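Local coordinates for Blr3880 protein (Bradyrhizobium japonicum, PDB 2OOD) that probably catalyses the zinc-dependent hydrolytic deamination of guanine to xanthine and ammonia, at residues K196-Y201 and T456-K461; A126-G131 and S154-R159; A145-F150 and K187-Q192; R86-Y91 and N331-I336. All coordinates share one frame; numbering follows the deposited sequence.

Interaction 1 of 4, residues K196-Y201 and T456-K461; sequences KGRNLY and TWVMGK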
loop_
_atom_site.group_PDB
_atom_site.type_symbol
_atom_site.label_atom_id
_atom_site.label_comp_id
_atom_site.label_asym_id
_atom_site.label_seq_id
_atom_site.Cartn_x
_atom_site.Cartn_y
_atom_site.Cartn_z
ATOM N N LYS A 196 -12.037 18.267 -29.274
ATOM C CA LYS A 196 -12.726 17.514 -30.317
ATOM C C LYS A 196 -13.277 16.319 -29.540
ATOM O O LYS A 196 -12.508 15.490 -29.042
ATOM C CB LYS A 196 -11.738 17.027 -31.378
ATOM C CG LYS A 196 -11.014 18.123 -32.139
ATOM C CD LYS A 196 -11.927 18.802 -33.144
ATOM C CE LYS A 196 -11.126 19.689 -34.100
ATOM N NZ LYS A 196 -10.104 18.897 -34.852
ATOM N N GLY A 197 -14.595 16.223 -29.421
ATOM C CA GLY A 197 -15.155 15.122 -28.663
ATOM C C GLY A 197 -14.856 15.441 -27.212
ATOM O O GLY A 197 -14.987 16.598 -26.808
ATOM N N ARG A 198 -14.444 14.448 -26.428
ATOM C CA ARG A 198 -14.131 14.694 -25.023
ATOM C C ARG A 198 -12.627 14.861 -24.790
ATOM O O ARG A 198 -12.181 14.876 -23.646
ATOM C CB ARG A 198 -14.662 13.558 -24.147
ATOM C CG ARG A 198 -16.156 13.318 -24.269
ATOM C CD ARG A 198 -16.606 12.130 -23.426
ATOM N NE ARG A 198 -16.791 12.475 -22.018
ATOM C CZ ARG A 198 -16.897 11.580 -21.041
ATOM N NH1 ARG A 198 -16.828 10.288 -21.328
ATOM N NH2 ARG A 198 -17.081 11.971 -19.784
ATOM N N ASN A 199 -11.847 14.981 -25.863
ATOM C CA ASN A 199 -10.397 15.163 -25.741
ATOM C C ASN A 199 -9.999 16.604 -25.394
ATOM O O ASN A 199 -10.497 17.552 -25.998
ATOM C CB ASN A 199 -9.684 14.768 -27.040
ATOM C CG ASN A 199 -9.719 13.271 -27.302
ATOM O OD1 ASN A 199 -9.493 12.468 -26.400
ATOM N ND2 ASN A 199 -9.988 12.893 -28.547
ATOM N N LEU A 200 -9.091 16.757 -24.428
ATOM C CA LEU A 200 -8.601 18.067 -23.996
ATOM C C LEU A 200 -7.078 18.041 -24.047
ATOM O O LEU A 200 -6.459 17.080 -23.595
ATOM C CB LEU A 200 -9.077 18.363 -22.573
ATOM C CG LEU A 200 -10.599 18.422 -22.411
ATOM C CD1 LEU A 200 -10.966 18.565 -20.958
ATOM C CD2 LEU A 200 -11.148 19.583 -23.219
ATOM N N TYR A 201 -6.474 19.091 -24.596
ATOM C CA TYR A 201 -5.019 19.142 -24.727
ATOM C C TYR A 201 -4.288 19.902 -23.619
ATOM O O TYR A 201 -4.746 20.946 -23.161
ATOM C CB TYR A 201 -4.634 19.766 -26.065
ATOM C CG TYR A 201 -3.198 19.511 -26.430
ATOM C CD1 TYR A 201 -2.817 18.326 -27.042
ATOM C CD2 TYR A 201 -2.210 20.429 -26.124
ATOM C CE1 TYR A 201 -1.482 18.057 -27.338
ATOM C CE2 TYR A 201 -0.867 20.168 -26.416
ATOM C CZ TYR A 201 -0.513 18.979 -27.020
ATOM O OH TYR A 201 0.816 18.700 -27.275
ATOM N N THR A 456 -17.496 -0.414 -14.662
ATOM C CA THR A 456 -17.034 0.930 -14.991
ATOM C C THR A 456 -17.815 1.380 -16.223
ATOM O O THR A 456 -17.790 0.712 -17.250
ATOM C CB THR A 456 -15.524 0.960 -15.319
ATOM O OG1 THR A 456 -14.779 0.443 -14.214
ATOM C CG2 THR A 456 -15.076 2.380 -15.587
ATOM N N TRP A 457 -18.514 2.504 -16.115
ATOM C CA TRP A 457 -19.311 3.020 -17.219
ATOM C C TRP A 457 -18.765 4.344 -17.733
ATOM O O TRP A 457 -18.284 5.165 -16.962
ATOM C CB TRP A 457 -20.762 3.227 -16.768
ATOM C CG TRP A 457 -21.480 1.966 -16.347
ATOM C CD1 TRP A 457 -21.104 1.097 -15.365
ATOM C CD2 TRP A 457 -22.706 1.449 -16.890
ATOM N NE1 TRP A 457 -22.019 0.074 -15.259
ATOM C CE2 TRP A 457 -23.010 0.268 -16.184
ATOM C CE3 TRP A 457 -23.577 1.873 -17.902
ATOM C CZ2 TRP A 457 -24.152 -0.497 -16.464
ATOM C CZ3 TRP A 457 -24.717 1.107 -18.176
ATOM C CH2 TRP A 457 -24.988 -0.058 -17.460
ATOM N N VAL A 458 -18.854 4.547 -19.039
ATOM C CA VAL A 458 -18.395 5.779 -19.657
ATOM C C VAL A 458 -19.492 6.255 -20.598
ATOM O O VAL A 458 -19.812 5.575 -21.574
ATOM C CB VAL A 458 -17.121 5.553 -20.474
ATOM C CG1 VAL A 458 -16.666 6.852 -21.094
ATOM C CG2 VAL A 458 -16.047 4.983 -19.595
HETATM N N MSE A 459 -20.071 7.415 -20.302
HETATM C CA MSE A 459 -21.134 7.972 -21.133
HETATM C C MSE A 459 -22.370 7.067 -21.200
HETATM O O MSE A 459 -22.927 6.847 -22.275
HETATM C CB MSE A 459 -20.611 8.222 -22.549
HETATM C CG MSE A 459 -19.621 9.352 -22.647
HETATM SE SE MSE A 459 -20.439 11.081 -22.199
HETATM C CE MSE A 459 -20.629 11.801 -24.007
ATOM N N GLY A 460 -22.793 6.538 -20.059
ATOM C CA GLY A 460 -23.967 5.683 -20.046
ATOM C C GLY A 460 -23.774 4.333 -20.714
ATOM O O GLY A 460 -24.727 3.570 -20.884
ATOM N N LYS A 461 -22.535 4.035 -21.082
ATOM C CA LYS A 461 -22.201 2.778 -21.739
ATOM C C LYS A 461 -21.297 1.956 -20.813
ATOM O O LYS A 461 -20.278 2.454 -20.342
ATOM C CB LYS A 461 -21.464 3.087 -23.046
ATOM C CG LYS A 461 -21.936 2.306 -24.262
ATOM C CD LYS A 461 -22.460 3.232 -25.364
ATOM C CE LYS A 461 -23.777 3.892 -24.956
ATOM N NZ LYS A 461 -24.268 4.852 -25.994
#

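Interaction 2 of 4, residues A126-G131 and S154-R159; sequences ALLAAG and SRRNMR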
loop_
_atom_site.group_PDB
_atom_site.type_symbol
_atom_site.label_atom_id
_atom_site.label_comp_id
_atom_site.label_asym_id
_atom_site.label_seq_id
_atom_site.Cartn_x
_atom_site.Cartn_y
_atom_site.Cartn_z
ATOM N N ALA A 126 -6.274 -1.044 -18.182
ATOM C CA ALA A 126 -5.891 -1.053 -16.776
ATOM C C ALA A 126 -6.639 0.027 -16.001
ATOM O O ALA A 126 -7.066 -0.198 -14.871
ATOM C CB ALA A 126 -4.399 -0.848 -16.643
ATOM N N LEU A 127 -6.793 1.196 -16.613
ATOM C CA LEU A 127 -7.496 2.301 -15.981
ATOM C C LEU A 127 -8.970 2.004 -15.743
ATOM O O LEU A 127 -9.520 2.359 -14.704
ATOM C CB LEU A 127 -7.373 3.569 -16.828
ATOM C CG LEU A 127 -6.063 4.349 -16.719
ATOM C CD1 LEU A 127 -6.123 5.568 -17.622
ATOM C CD2 LEU A 127 -5.839 4.765 -15.276
ATOM N N LEU A 128 -9.613 1.359 -16.708
ATOM C CA LEU A 128 -11.027 1.037 -16.588
ATOM C C LEU A 128 -11.271 -0.063 -15.563
ATOM O O LEU A 128 -12.225 -0.001 -14.785
ATOM C CB LEU A 128 -11.592 0.626 -17.952
ATOM C CG LEU A 128 -11.666 1.741 -18.998
ATOM C CD1 LEU A 128 -12.058 1.139 -20.327
ATOM C CD2 LEU A 128 -12.661 2.808 -18.577
ATOM N N ALA A 129 -10.409 -1.073 -15.565
ATOM C CA ALA A 129 -10.539 -2.175 -14.627
ATOM C C ALA A 129 -10.214 -1.670 -13.235
ATOM O O ALA A 129 -10.462 -2.355 -12.246
ATOM C CB ALA A 129 -9.593 -3.291 -15.006
ATOM N N ALA A 130 -9.663 -0.461 -13.160
ATOM C CA ALA A 130 -9.286 0.131 -11.883
ATOM C C ALA A 130 -10.290 1.156 -11.366
ATOM O O ALA A 130 -10.198 1.586 -10.223
ATOM C CB ALA A 130 -7.907 0.762 -11.993
ATOM N N GLY A 131 -11.240 1.551 -12.205
ATOM C CA GLY A 131 -12.236 2.514 -11.777
ATOM C C GLY A 131 -12.030 3.925 -12.296
ATOM O O GLY A 131 -12.870 4.796 -12.069
ATOM N N SER A 154 -10.982 8.220 -28.051
ATOM C CA SER A 154 -12.179 8.577 -28.801
ATOM C C SER A 154 -13.095 7.373 -29.027
ATOM O O SER A 154 -14.311 7.478 -28.860
ATOM C CB SER A 154 -11.794 9.179 -30.151
ATOM O OG SER A 154 -11.127 10.409 -29.965
ATOM N N ARG A 155 -12.517 6.235 -29.405
ATOM C CA ARG A 155 -13.305 5.033 -29.649
ATOM C C ARG A 155 -14.100 4.632 -28.413
ATOM O O ARG A 155 -15.216 4.096 -28.525
ATOM C CB ARG A 155 -12.399 3.876 -30.075
ATOM C CG ARG A 155 -11.570 4.169 -31.311
ATOM C CD ARG A 155 -10.698 2.993 -31.677
ATOM N NE ARG A 155 -9.734 3.376 -32.696
ATOM C CZ ARG A 155 -8.488 3.772 -32.445
ATOM N NH1 ARG A 155 -8.048 3.828 -31.200
ATOM N NH2 ARG A 155 -7.687 4.131 -33.442
ATOM N N ARG A 156 -13.533 4.888 -27.237
ATOM C CA ARG A 156 -14.208 4.554 -25.994
ATOM C C ARG A 156 -14.963 5.786 -25.509
ATOM O O ARG A 156 -15.751 5.722 -24.568
ATOM C CB ARG A 156 -13.190 4.104 -24.949
ATOM C CG ARG A 156 -12.129 3.173 -25.503
ATOM C CD ARG A 156 -11.499 2.319 -24.425
ATOM N NE ARG A 156 -10.300 1.637 -24.904
ATOM C CZ ARG A 156 -9.654 0.694 -24.223
ATOM N NH1 ARG A 156 -10.092 0.314 -23.034
ATOM N NH2 ARG A 156 -8.564 0.133 -24.727
ATOM N N ASN A 157 -14.716 6.901 -26.186
ATOM C CA ASN A 157 -15.334 8.186 -25.882
ATOM C C ASN A 157 -15.170 8.598 -24.424
ATOM O O ASN A 157 -16.145 8.887 -23.724
ATOM C CB ASN A 157 -16.814 8.177 -26.266
ATOM C CG ASN A 157 -17.360 9.579 -26.478
ATOM O OD1 ASN A 157 -16.601 10.504 -26.768
ATOM N ND2 ASN A 157 -18.677 9.739 -26.354
HETATM N N MSE A 158 -13.918 8.636 -23.980
HETATM C CA MSE A 158 -13.589 9.010 -22.612
HETATM C C MSE A 158 -12.997 10.409 -22.587
HETATM O O MSE A 158 -12.283 10.798 -23.517
HETATM C CB MSE A 158 -12.565 8.044 -22.039
HETATM C CG MSE A 158 -13.003 6.607 -22.032
HETATM SE SE MSE A 158 -11.535 5.442 -21.472
HETATM C CE MSE A 158 -10.615 5.244 -23.175
ATOM N N ARG A 159 -13.293 11.171 -21.537
ATOM C CA ARG A 159 -12.725 12.503 -21.427
ATOM C C ARG A 159 -11.310 12.284 -20.919
ATOM O O ARG A 159 -11.101 11.600 -19.918
ATOM C CB ARG A 159 -13.510 13.373 -20.451
ATOM C CG ARG A 159 -12.945 14.773 -20.339
ATOM C CD ARG A 159 -13.945 15.721 -19.730
ATOM N NE ARG A 159 -15.059 16.003 -20.634
ATOM C CZ ARG A 159 -14.931 16.565 -21.836
ATOM N NH1 ARG A 159 -13.732 16.909 -22.294
ATOM N NH2 ARG A 159 -16.007 16.792 -22.582
#

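Interaction 3 of 4, residues A145-F150 and K187-Q192; sequences ATEELF and KRLIAQ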
loop_
_atom_site.group_PDB
_atom_site.type_symbol
_atom_site.label_atom_id
_atom_site.label_comp_id
_atom_site.label_asym_id
_atom_site.label_seq_id
_atom_site.Cartn_x
_atom_site.Cartn_y
_atom_site.Cartn_z
ATOM N N ALA A 145 2.917 8.461 -29.650
ATOM C CA ALA A 145 2.245 8.043 -28.428
ATOM C C ALA A 145 1.035 8.923 -28.118
ATOM O O ALA A 145 -0.010 8.425 -27.701
ATOM C CB ALA A 145 3.222 8.068 -27.271
ATOM N N THR A 146 1.166 10.229 -28.318
ATOM C CA THR A 146 0.054 11.135 -28.054
ATOM C C THR A 146 -1.109 10.927 -29.024
ATOM O O THR A 146 -2.276 10.960 -28.621
ATOM C CB THR A 146 0.491 12.615 -28.135
ATOM O OG1 THR A 146 1.419 12.894 -27.081
ATOM C CG2 THR A 146 -0.714 13.540 -27.994
ATOM N N GLU A 147 -0.795 10.721 -30.300
ATOM C CA GLU A 147 -1.833 10.517 -31.305
ATOM C C GLU A 147 -2.607 9.240 -31.005
ATOM O O GLU A 147 -3.838 9.249 -30.977
ATOM C CB GLU A 147 -1.223 10.432 -32.705
ATOM C CG GLU A 147 -0.453 11.669 -33.126
ATOM C CD GLU A 147 0.373 11.442 -34.382
ATOM O OE1 GLU A 147 0.650 10.263 -34.690
ATOM O OE2 GLU A 147 0.758 12.432 -35.048
ATOM N N GLU A 148 -1.888 8.146 -30.770
ATOM C CA GLU A 148 -2.539 6.875 -30.474
ATOM C C GLU A 148 -3.407 6.933 -29.221
ATOM O O GLU A 148 -4.428 6.252 -29.148
ATOM C CB GLU A 148 -1.500 5.761 -30.325
ATOM C CG GLU A 148 -0.813 5.366 -31.623
ATOM C CD GLU A 148 -1.800 5.009 -32.724
ATOM O OE1 GLU A 148 -2.756 4.255 -32.447
ATOM O OE2 GLU A 148 -1.616 5.473 -33.869
ATOM N N LEU A 149 -3.009 7.744 -28.239
ATOM C CA LEU A 149 -3.769 7.867 -26.996
ATOM C C LEU A 149 -5.086 8.604 -27.198
ATOM O O LEU A 149 -6.133 8.161 -26.736
ATOM C CB LEU A 149 -2.948 8.584 -25.918
ATOM C CG LEU A 149 -3.753 8.941 -24.661
ATOM C CD1 LEU A 149 -4.176 7.682 -23.936
ATOM C CD2 LEU A 149 -2.930 9.819 -23.751
ATOM N N PHE A 150 -5.033 9.739 -27.878
ATOM C CA PHE A 150 -6.244 10.507 -28.122
ATOM C C PHE A 150 -7.249 9.719 -28.953
ATOM O O PHE A 150 -8.450 9.755 -28.692
ATOM C CB PHE A 150 -5.911 11.806 -28.852
ATOM C CG PHE A 150 -5.482 12.921 -27.945
ATOM C CD1 PHE A 150 -6.311 13.348 -26.910
ATOM C CD2 PHE A 150 -4.271 13.579 -28.153
ATOM C CE1 PHE A 150 -5.944 14.419 -26.094
ATOM C CE2 PHE A 150 -3.895 14.652 -27.343
ATOM C CZ PHE A 150 -4.735 15.072 -26.312
ATOM N N LYS A 187 1.629 22.244 -31.645
ATOM C CA LYS A 187 0.715 23.113 -32.375
ATOM C C LYS A 187 -0.193 22.262 -33.263
ATOM O O LYS A 187 -1.402 22.509 -33.372
ATOM C CB LYS A 187 1.523 24.103 -33.222
ATOM C CG LYS A 187 0.763 25.354 -33.621
ATOM C CD LYS A 187 0.530 26.275 -32.424
ATOM C CE LYS A 187 -0.425 27.431 -32.775
ATOM N NZ LYS A 187 0.043 28.263 -33.929
ATOM N N ARG A 188 0.398 21.251 -33.890
ATOM C CA ARG A 188 -0.352 20.360 -34.759
ATOM C C ARG A 188 -1.347 19.543 -33.948
ATOM O O ARG A 188 -2.526 19.450 -34.303
ATOM C CB ARG A 188 0.605 19.413 -35.494
ATOM C CG ARG A 188 -0.090 18.367 -36.350
ATOM C CD ARG A 188 0.898 17.658 -37.257
ATOM N NE ARG A 188 1.781 16.756 -36.523
ATOM C CZ ARG A 188 1.369 15.665 -35.876
ATOM N NH1 ARG A 188 0.078 15.337 -35.866
ATOM N NH2 ARG A 188 2.249 14.891 -35.248
ATOM N N LEU A 189 -0.863 18.961 -32.851
ATOM C CA LEU A 189 -1.690 18.125 -31.994
ATOM C C LEU A 189 -2.848 18.889 -31.371
ATOM O O LEU A 189 -3.933 18.331 -31.190
ATOM C CB LEU A 189 -0.826 17.476 -30.913
ATOM C CG LEU A 189 0.297 16.594 -31.464
ATOM C CD1 LEU A 189 1.165 16.107 -30.325
ATOM C CD2 LEU A 189 -0.287 15.425 -32.236
ATOM N N ILE A 190 -2.627 20.157 -31.041
ATOM C CA ILE A 190 -3.692 20.970 -30.459
ATOM C C ILE A 190 -4.773 21.150 -31.517
ATOM O O ILE A 190 -5.968 21.160 -31.215
ATOM C CB ILE A 190 -3.179 22.365 -30.023
ATOM C CG1 ILE A 190 -2.216 22.214 -28.838
ATOM C CG2 ILE A 190 -4.352 23.262 -29.655
ATOM C CD1 ILE A 190 -1.460 23.474 -28.474
ATOM N N ALA A 191 -4.334 21.276 -32.765
ATOM C CA ALA A 191 -5.237 21.446 -33.895
ATOM C C ALA A 191 -6.127 20.221 -34.035
ATOM O O ALA A 191 -7.353 20.316 -33.955
ATOM C CB ALA A 191 -4.432 21.651 -35.169
ATOM N N GLN A 192 -5.493 19.070 -34.229
ATOM C CA GLN A 192 -6.210 17.811 -34.396
ATOM C C GLN A 192 -7.034 17.293 -33.228
ATOM O O GLN A 192 -8.071 16.665 -33.449
ATOM C CB GLN A 192 -5.240 16.698 -34.786
ATOM C CG GLN A 192 -4.723 16.785 -36.198
ATOM C CD GLN A 192 -4.178 15.453 -36.668
ATOM O OE1 GLN A 192 -4.749 14.396 -36.356
ATOM N NE2 GLN A 192 -3.079 15.487 -37.433
#

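Interaction 4 of 4, residues R86-Y91 and N331-I336; sequences RVLGAY and NRFSMI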
loop_
_atom_site.group_PDB
_atom_site.type_symbol
_atom_site.label_atom_id
_atom_site.label_comp_id
_atom_site.label_asym_id
_atom_site.label_seq_id
_atom_site.Cartn_x
_atom_site.Cartn_y
_atom_site.Cartn_z
ATOM N N ARG A 86 4.158 -0.315 -18.612
ATOM C CA ARG A 86 4.817 -1.603 -18.483
ATOM C C ARG A 86 5.962 -1.669 -17.487
ATOM O O ARG A 86 6.459 -2.758 -17.194
ATOM C CB ARG A 86 5.319 -2.038 -19.858
ATOM C CG ARG A 86 5.733 -3.488 -19.959
ATOM C CD ARG A 86 6.118 -3.825 -21.382
ATOM N NE ARG A 86 6.297 -5.258 -21.558
ATOM C CZ ARG A 86 6.649 -5.835 -22.703
ATOM N NH1 ARG A 86 6.864 -5.092 -23.780
ATOM N NH2 ARG A 86 6.777 -7.157 -22.771
ATOM N N VAL A 87 6.371 -0.522 -16.950
ATOM C CA VAL A 87 7.496 -0.493 -16.019
ATOM C C VAL A 87 7.218 0.132 -14.642
ATOM O O VAL A 87 8.074 0.822 -14.091
ATOM C CB VAL A 87 8.696 0.242 -16.675
ATOM C CG1 VAL A 87 9.209 -0.562 -17.858
ATOM C CG2 VAL A 87 8.269 1.628 -17.144
ATOM N N LEU A 88 6.054 -0.145 -14.063
ATOM C CA LEU A 88 5.695 0.447 -12.781
ATOM C C LEU A 88 6.270 -0.101 -11.473
ATOM O O LEU A 88 5.764 0.216 -10.402
ATOM C CB LEU A 88 4.170 0.521 -12.643
ATOM C CG LEU A 88 3.221 -0.608 -13.056
ATOM C CD1 LEU A 88 3.811 -1.957 -12.799
ATOM C CD2 LEU A 88 1.938 -0.445 -12.279
ATOM N N GLY A 89 7.327 -0.891 -11.520
ATOM C CA GLY A 89 7.860 -1.398 -10.271
ATOM C C GLY A 89 9.364 -1.475 -10.316
ATOM O O GLY A 89 9.946 -2.409 -9.778
ATOM N N ALA A 90 9.993 -0.500 -10.968
ATOM C CA ALA A 90 11.448 -0.466 -11.086
ATOM C C ALA A 90 12.103 -0.434 -9.709
ATOM O O ALA A 90 11.730 0.357 -8.841
ATOM C CB ALA A 90 11.886 0.750 -11.900
ATOM N N TYR A 91 13.103 -1.283 -9.525
ATOM C CA TYR A 91 13.795 -1.378 -8.250
ATOM C C TYR A 91 14.979 -0.437 -7.967
ATOM O O TYR A 91 15.701 -0.015 -8.873
ATOM C CB TYR A 91 14.279 -2.821 -8.050
ATOM C CG TYR A 91 15.289 -2.960 -6.938
ATOM C CD1 TYR A 91 14.907 -2.861 -5.606
ATOM C CD2 TYR A 91 16.635 -3.116 -7.216
ATOM C CE1 TYR A 91 15.844 -2.911 -4.575
ATOM C CE2 TYR A 91 17.580 -3.164 -6.195
ATOM C CZ TYR A 91 17.179 -3.065 -4.876
ATOM O OH TYR A 91 18.118 -3.146 -3.861
ATOM N N ASN A 331 3.149 2.469 -7.960
ATOM C CA ASN A 331 3.012 1.071 -8.343
ATOM C C ASN A 331 1.590 0.548 -8.460
ATOM O O ASN A 331 1.386 -0.657 -8.595
ATOM C CB ASN A 331 3.814 0.196 -7.367
ATOM C CG ASN A 331 3.410 0.407 -5.910
ATOM O OD1 ASN A 331 3.081 1.517 -5.494
ATOM N ND2 ASN A 331 3.459 -0.661 -5.125
ATOM N N ARG A 332 0.611 1.447 -8.434
ATOM C CA ARG A 332 -0.796 1.055 -8.522
ATOM C C ARG A 332 -1.565 1.873 -9.554
ATOM O O ARG A 332 -1.394 3.089 -9.646
ATOM C CB ARG A 332 -1.471 1.234 -7.162
ATOM C CG ARG A 332 -0.736 0.601 -5.998
ATOM C CD ARG A 332 -0.745 -0.909 -6.083
ATOM N NE ARG A 332 0.043 -1.497 -5.009
ATOM C CZ ARG A 332 0.288 -2.795 -4.885
ATOM N NH1 ARG A 332 -0.199 -3.653 -5.773
ATOM N NH2 ARG A 332 1.034 -3.231 -3.878
ATOM N N PHE A 333 -2.433 1.207 -10.313
ATOM C CA PHE A 333 -3.234 1.877 -11.336
ATOM C C PHE A 333 -4.553 2.416 -10.797
ATOM O O PHE A 333 -5.155 3.304 -11.392
ATOM C CB PHE A 333 -3.550 0.922 -12.489
ATOM C CG PHE A 333 -2.734 1.160 -13.727
ATOM C CD1 PHE A 333 -1.505 0.534 -13.905
ATOM C CD2 PHE A 333 -3.197 2.012 -14.721
ATOM C CE1 PHE A 333 -0.754 0.756 -15.056
ATOM C CE2 PHE A 333 -2.449 2.239 -15.875
ATOM C CZ PHE A 333 -1.232 1.611 -16.039
ATOM N N SER A 334 -5.007 1.879 -9.673
ATOM C CA SER A 334 -6.278 2.301 -9.105
ATOM C C SER A 334 -6.233 3.468 -8.125
ATOM O O SER A 334 -5.321 3.571 -7.309
ATOM C CB SER A 334 -6.944 1.114 -8.421
ATOM O OG SER A 334 -8.241 1.468 -7.982
HETATM N N MSE A 335 -7.232 4.342 -8.204
HETATM C CA MSE A 335 -7.322 5.477 -7.298
HETATM C C MSE A 335 -7.673 4.982 -5.897
HETATM O O MSE A 335 -7.495 5.696 -4.911
HETATM C CB MSE A 335 -8.381 6.468 -7.770
HETATM C CG MSE A 335 -8.022 7.173 -9.055
HETATM SE SE MSE A 335 -6.241 7.964 -8.978
HETATM C CE MSE A 335 -6.590 9.352 -7.647
ATOM N N ILE A 336 -8.177 3.757 -5.812
ATOM C CA ILE A 336 -8.518 3.175 -4.528
ATOM C C ILE A 336 -7.215 2.864 -3.797
ATOM O O ILE A 336 -7.114 3.055 -2.588
ATOM C CB ILE A 336 -9.335 1.883 -4.713
ATOM C CG1 ILE A 336 -10.669 2.216 -5.367
ATOM C CG2 ILE A 336 -9.579 1.206 -3.382
ATOM C CD1 ILE A 336 -11.485 1.002 -5.674
#

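Interaction 1 of 4, residues K196-Y201 and T456-K461
Arg198 NH2, on a guanidinium that packs against Met459 and Val458, is held by two carboxylates, those of Glu403 and Asp405. The contact joins the TIM-barrel of this amidohydrolase to its small beta domain. Arg198 lies just before barrel strand 199-205. Residues 456-461 carry a type I' turn, the tip of the hairpin between strands 453-458 and 461-465. Asp405 also takes the backbone N-H of Met459, so one acid serves both sides. The Arg198 chain bends at chi3 (81°) before its guanidinium meets the turn. Met459 is a selenomethionine, and its bent chain places SE over the centre of the guanidinium face, 3.7 Å above the plane. Arg198 NH1 lies 3.2 Å from Met459 CG. The same NH1 donates a hydrogen bond to Asn157 O. A leucine in place of Arg198 would probably cost Asp405 this positive partner and Asn157 O this donor, with Glu403 left to Arg159. Across the turn, Val458 N donates to Lys461 O at 2.8 Å. Val458 CG1 comes in at the guanidinium edge, in its plane, 3.4 Å from Arg198 NH1.

Interaction 2 of 4, residues A126-G131 and S154-R159
The C-terminal ends of two TIM-barrel helices, 113-129 and 143-156, meet here through Leu128, Arg156 and Met158. Both helices finish in a Schellman motif. In the first, Gly131 has a positive phi (104°), and its N bonds back to Leu128 O at 3.2 Å. In the second, Asn157 takes the C-prime position, also with positive phi, and Met158 N reaches Ala153 O.

Leu128 divides its two methyls between two partners. CD1 meets the edge of the Arg156 guanidinium, in its plane, 3.4 Å from NH1. CD2 rests 4.1 Å from the selenium of Met158, which is a selenomethionine. The Arg156 chain runs extended from CG to NE, and this carries its charged end across to the first helix. There NH1 forms a salt bridge with Asp125, one turn before Leu128, while NE pairs with Glu152 on its own helix. The leucine methyl therefore packs beside a guanidinium whose charge is met from both helices.

Leu124 of helix 113-129 also touches Arg156 and Met158, and Leu463 of strand 461-465 packs on Arg156. Beyond the contact, Gly131 leads straight into barrel strand 132-138, while Met158 and Arg159 lead into strand 160-166.

Interaction 3 of 4, residues A145-F150 and K187-Q192
This is a salt bridge beside a small apolar patch, joining Glu147 and Thr146 of helix 143-156 to Arg188 and Leu189 of helix 179-193. Glu147 OE2 accepts from Arg188 NH2 at 2.9 Å, nearly in line with its own C-O bond. A weak second bond comes from Arg188 NH1 at 3.1 Å. One oxygen thus takes both donors, and the carboxylate and guanidinium planes stand 68° apart. Arg188 CB does not point at Glu147; CG starts anti to the backbone N (chi1 176°), and a bend at chi3 brings the guanidinium over. The two helices are neighbours in the outer layer of the TIM-barrel. They run almost parallel, their segment axes 10° apart in direction and 11.3 Å from each other. Leu189 points toward the first helix and divides its methyls. Its CD1 touches Thr146 CG2 and its CD2 touches Glu147 CG, each at 3.9 Å. An alanine in place of Glu147 would probably leave Arg188 without its acidic mate and uncover Leu189 CD2. Glu147 OE1 pairs with Arg113 of helix 113-129. Thr146 OG1 bonds to Thr139 OG1.

Interaction 4 of 4, residues R86-Y91 and N331-I336
Leu88 is the tightly packed centre of this contact between two loops of the TIM-barrel domain. Loop 86-91 follows strand 70-81, which carries the zinc ligands His79 and His81. Segment 331-336 follows the zinc ligand Asp326 and leads into helix 335-352. Leu88 CD2 lies 3.7 Å from Asn331 O and 3.9 Å from Phe333 CD1. The leucine and phenylalanine side chains cross at about a right angle. Leu88 O receives a CA-H...O contact from Asn331 CA at 3.5 Å, with 135° at the hydrogen. Val327 touches both Leu88 and Phe333, and Phe123 of helix 113-129 touches the phenylalanine.

The outer part of the contact is looser. Arg86 and Arg332 are partly exposed, and their CB atoms point away from the opposite segment. The second subunit borders both parts: Val447 of that subunit packs on Leu88, Arg86 NE and NH2 bond to its Trp420 O and Ser423 OG, and its Gly448 is the polar partner of Arg332.

With chi1 at 56°, the Asn331 amide is led away from Leu88. Its ND2 bonds to Met446 O and Asp340 OD1 of the second subunit, while Asn331 O accepts from Gln415 NE2 there. Between the two loops, then, apolar contact and one CA-H...O approach do the work, while the stronger polar bonding of Asn331 goes to the dimer interface.

Interactions 1 and 2 have centres 8 Å apart. They share the arginine that bonds to Asn157, and Thr456 OG1 reaches Leu128 O at 2.7 Å. Interactions 2 and 3 both use helix 143-156, their centres 18 Å apart. Interaction 3 meets interaction 1 where Tyr201 packs on Leu189 and Ile190. Interaction 4 joins interaction 2 through Ser334 OG, 3.0 Å from Ala130 O, and through Phe333 against Ala126 and Leu127. Interactions 1 and 2 lie away from the metal. In interaction 3 the Thr146 side chain is about 11 Å from that of His81. Interaction 4 is closer: the Phe333 side chain is about 8 Å from that of His81, and the Leu88 side chain about 11 Å from bound guanine.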